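PDB 6B4P: peptidylprolyl Isomerase from Naegleria fowleri, which probably catalyses the cis-trans isomerisation of peptide bonds preceding proline, as an FKBP-type peptidylprolyl isomerase. Local coordinates for residues S92-P97 / F119-L124. Sequence-based numbering, arbitrary orientation.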
ATOM      1  N   SER A  92       5.462  -6.298  -0.881  1.00 13.82           N
ATOM      2  CA  SER A  92       4.264  -6.944  -1.393  1.00 14.17           C
ATOM      3  C   SER A  92       3.617  -6.081  -2.459  1.00 13.92           C
ATOM      4  O   SER A  92       3.877  -4.881  -2.572  1.00 14.74           O
ATOM      5  CB  SER A  92       3.268  -7.242  -0.273  1.00 15.22           C
ATOM      6  OG  SER A  92       3.766  -8.340   0.484  1.00 16.50           O
ATOM      7  N   TYR A  93       2.788  -6.737  -3.265  1.00 15.61           N
ATOM      8  CA  TYR A  93       2.086  -6.123  -4.385  1.00 14.26           C
ATOM      9  C   TYR A  93       0.597  -6.152  -4.083  1.00 13.03           C
ATOM     10  O   TYR A  93       0.040  -7.222  -3.830  1.00 17.17           O
ATOM     11  CB  TYR A  93       2.401  -6.891  -5.665  1.00 15.09           C
ATOM     12  CG  TYR A  93       1.829  -6.330  -6.938  1.00 16.44           C
ATOM     13  CD1 TYR A  93       2.149  -5.044  -7.368  1.00 18.60           C
ATOM     14  CD2 TYR A  93       1.006  -7.102  -7.742  1.00 20.97           C
ATOM     15  CE1 TYR A  93       1.652  -4.549  -8.561  1.00 19.36           C
ATOM     16  CE2 TYR A  93       0.500  -6.611  -8.925  1.00 22.35           C
ATOM     17  CZ  TYR A  93       0.826  -5.335  -9.329  1.00 18.63           C
ATOM     18  OH  TYR A  93       0.328  -4.859 -10.521  1.00 21.87           O
ATOM     19  N   PHE A  94      -0.031  -4.982  -4.083  1.00 12.76           N
ATOM     20  CA  PHE A  94      -1.414  -4.828  -3.654  1.00 13.03           C
ATOM     21  C   PHE A  94      -2.304  -4.406  -4.809  1.00 14.46           C
ATOM     22  O   PHE A  94      -1.958  -3.506  -5.577  1.00 15.73           O
ATOM     23  CB  PHE A  94      -1.529  -3.770  -2.550  1.00 14.74           C
ATOM     24  CG  PHE A  94      -0.869  -4.147  -1.260  1.00 13.20           C
ATOM     25  CD1 PHE A  94      -1.617  -4.648  -0.207  1.00 15.45           C
ATOM     26  CD2 PHE A  94       0.498  -3.970  -1.085  1.00 14.09           C
ATOM     27  CE1 PHE A  94      -1.001  -4.980   1.008  1.00 16.26           C
ATOM     28  CE2 PHE A  94       1.109  -4.294   0.136  1.00 17.19           C
ATOM     29  CZ  PHE A  94       0.354  -4.799   1.172  1.00 14.69           C
ATOM     30  N   GLU A  95      -3.470  -5.040  -4.906  1.00 13.36           N
ATOM     31  CA  GLU A  95      -4.572  -4.532  -5.709  1.00 12.94           C
ATOM     32  C   GLU A  95      -5.545  -3.825  -4.779  1.00 15.59           C
ATOM     33  O   GLU A  95      -6.083  -4.449  -3.854  1.00 13.90           O
ATOM     34  CB  GLU A  95      -5.267  -5.660  -6.457  1.00 13.02           C
ATOM     35  CG  GLU A  95      -6.370  -5.152  -7.360  1.00 13.42           C
ATOM     36  CD  GLU A  95      -6.815  -6.181  -8.381  1.00 17.05           C
ATOM     37  OE1 GLU A  95      -5.967  -6.665  -9.163  1.00 18.84           O
ATOM     38  OE2 GLU A  95      -8.008  -6.536  -8.365  1.00 20.04           O
ATOM     39  N   ILE A  96      -5.787  -2.545  -5.028  1.00 12.57           N
ATOM     40  CA  ILE A  96      -6.568  -1.706  -4.132  1.00 12.44           C
ATOM     41  C   ILE A  96      -7.753  -1.142  -4.906  1.00 12.50           C
ATOM     42  O   ILE A  96      -7.623  -0.150  -5.623  1.00 14.64           O
ATOM     43  CB  ILE A  96      -5.709  -0.582  -3.532  1.00 12.75           C
ATOM     44  CG1 ILE A  96      -4.491  -1.187  -2.826  1.00 12.73           C
ATOM     45  CG2 ILE A  96      -6.522   0.229  -2.535  1.00 14.50           C
ATOM     46  CD1 ILE A  96      -3.720  -0.201  -1.939  1.00 15.62           C
ATOM     47  N   PRO A  97      -8.942  -1.732  -4.753  1.00 14.68           N
ATOM     48  CA  PRO A  97     -10.138  -1.179  -5.398  1.00 15.79           C
ATOM     49  C   PRO A  97     -10.387   0.265  -4.991  1.00 15.31           C
ATOM     50  O   PRO A  97      -9.927   0.743  -3.949  1.00 14.27           O
ATOM     51  CB  PRO A  97     -11.268  -2.101  -4.906  1.00 18.73           C
ATOM     52  CG  PRO A  97     -10.566  -3.377  -4.494  1.00 19.57           C
ATOM     53  CD  PRO A  97      -9.249  -2.929  -3.947  1.00 14.61           C
ATOM     54  N   PHE A 119      -0.220  -1.175  -6.039  1.00 13.54           N
ATOM     55  CA  PHE A 119       0.945  -0.662  -5.329  1.00 14.63           C
ATOM     56  C   PHE A 119       1.916  -1.787  -5.022  1.00 13.73           C
ATOM     57  O   PHE A 119       1.516  -2.818  -4.472  1.00 16.83           O
ATOM     58  CB  PHE A 119       0.583   0.019  -3.997  1.00 13.77           C
ATOM     59  CG  PHE A 119      -0.024   1.387  -4.138  1.00 13.86           C
ATOM     60  CD1 PHE A 119       0.772   2.507  -4.245  1.00 14.77           C
ATOM     61  CD2 PHE A 119      -1.397   1.548  -4.116  1.00 12.41           C
ATOM     62  CE1 PHE A 119       0.212   3.781  -4.344  1.00 15.43           C
ATOM     63  CE2 PHE A 119      -1.961   2.806  -4.228  1.00 13.56           C
ATOM     64  CZ  PHE A 119      -1.161   3.917  -4.334  1.00 14.84           C
ATOM     65  N   GLU A 120       3.190  -1.566  -5.332  1.00 13.66           N
ATOM     66  CA  GLU A 120       4.276  -2.286  -4.677  1.00 14.22           C
ATOM     67  C   GLU A 120       4.621  -1.483  -3.434  1.00 15.30           C
ATOM     68  O   GLU A 120       4.861  -0.283  -3.545  1.00 16.79           O
ATOM     69  CB  GLU A 120       5.515  -2.402  -5.564  1.00 16.17           C
ATOM     70  CG  GLU A 120       5.366  -3.301  -6.777  1.00 22.99           C
ATOM     71  CD  GLU A 120       6.705  -3.804  -7.280  1.00 40.61           C
ATOM     72  OE1 GLU A 120       7.745  -3.204  -6.926  1.00 43.28           O
ATOM     73  OE2 GLU A 120       6.718  -4.809  -8.020  1.00 54.57           O
ATOM     74  N   ILE A 121       4.615  -2.121  -2.261  1.00 13.55           N
ATOM     75  CA  ILE A 121       4.947  -1.458  -0.999  1.00 13.35           C
ATOM     76  C   ILE A 121       5.999  -2.281  -0.274  1.00 15.27           C
ATOM     77  O   ILE A 121       5.851  -3.500  -0.132  1.00 15.37           O
ATOM     78  CB  ILE A 121       3.716  -1.284  -0.092  1.00 13.18           C
ATOM     79  CG1 ILE A 121       2.592  -0.542  -0.825  1.00 14.81           C
ATOM     80  CG2 ILE A 121       4.112  -0.559   1.188  1.00 15.76           C
ATOM     81  CD1 ILE A 121       1.342  -0.365   0.032  1.00 15.85           C
ATOM     82  N   GLU A 122       7.071  -1.627   0.153  1.00 14.84           N
ATOM     83  CA  GLU A 122       8.084  -2.242   1.003  1.00 13.93           C
ATOM     84  C   GLU A 122       7.991  -1.570   2.364  1.00 14.52           C
ATOM     85  O   GLU A 122       8.119  -0.344   2.458  1.00 14.45           O
ATOM     86  CB  GLU A 122       9.489  -2.082   0.428  1.00 15.12           C
ATOM     87  CG  GLU A 122      10.548  -2.727   1.297  1.00 17.37           C
ATOM     88  CD  GLU A 122      11.945  -2.602   0.719  1.00 26.95           C
ATOM     89  OE1 GLU A 122      12.114  -1.868  -0.276  1.00 33.72           O
ATOM     90  OE2 GLU A 122      12.880  -3.236   1.260  1.00 27.98           O
ATOM     91  N   LEU A 123       7.740  -2.363   3.402  1.00 15.03           N
ATOM     92  CA  LEU A 123       7.678  -1.864   4.775  1.00 13.91           C
ATOM     93  C   LEU A 123       9.095  -1.869   5.334  1.00 16.94           C
ATOM     94  O   LEU A 123       9.618  -2.915   5.721  1.00 17.68           O
ATOM     95  CB  LEU A 123       6.738  -2.723   5.612  1.00 13.12           C
ATOM     96  CG  LEU A 123       6.648  -2.319   7.080  1.00 13.57           C
ATOM     97  CD1 LEU A 123       6.327  -0.828   7.218  1.00 17.26           C
ATOM     98  CD2 LEU A 123       5.620  -3.166   7.784  1.00 16.68           C
ATOM     99  N   LEU A 124       9.719  -0.689   5.397  1.00 15.43           N
ATOM    100  CA  LEU A 124      11.142  -0.621   5.718  1.00 17.63           C
ATOM    101  C   LEU A 124      11.399  -0.774   7.206  1.00 17.59           C
ATOM    102  O   LEU A 124      12.333  -1.476   7.611  1.00 21.03           O
ATOM    103  CB  LEU A 124      11.725   0.707   5.239  1.00 20.12           C
ATOM    104  CG  LEU A 124      11.572   0.929   3.739  1.00 22.27           C
ATOM    105  CD1 LEU A 124      11.856   2.382   3.410  1.00 29.36           C
ATOM    106  CD2 LEU A 124      12.534   0.014   2.991  1.00 30.79           C
TER
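In the curled antiparallel sheet of this FKBP fold, S92, Y93 and F94 pair with I121, E120 and F119 on neighbouring strands, whose local directions lie 139° apart. S92 and I121 form one hydrogen-bonded pair, each N donating to the other's O at 2.9 Å. F94 and F119 form the next, F94 N reaching F119 O at 2.7 Å and F119 N returning the bond to F94 O. Between them Y93 and E120 make a non-hydrogen-bonded pair, drawn to 4.4 Å between their CA atoms; the CA-H of Y93 points to F119 O and that of E120 to S92 O, both at 3.4 Å from CA.

The side chains of S92, F94, F119 and I121 share one face: F119, I121 and I96 meet W79 of helix 77-84 there, edge-to-face for the F119 ring, while S92, its OG hydrogen-bonded to E90 OE2, and F94 lie against strand 23-26. With CG beside the backbone N (chi1 -67°), the F94 ring crosses I121 at about a right angle and brings CD2 3.9 Å from I121 CD1. Its edge also lies beside F119 O. I96 extends CD1 to F119 CD2 at 3.6 Å.

On the other, partly exposed face the Y93 ring and E120 carboxylate are nearly perpendicular, and the touch falls to the glutamate's aliphatic stem, with Y93 CD1 3.7 Å from E120 CG.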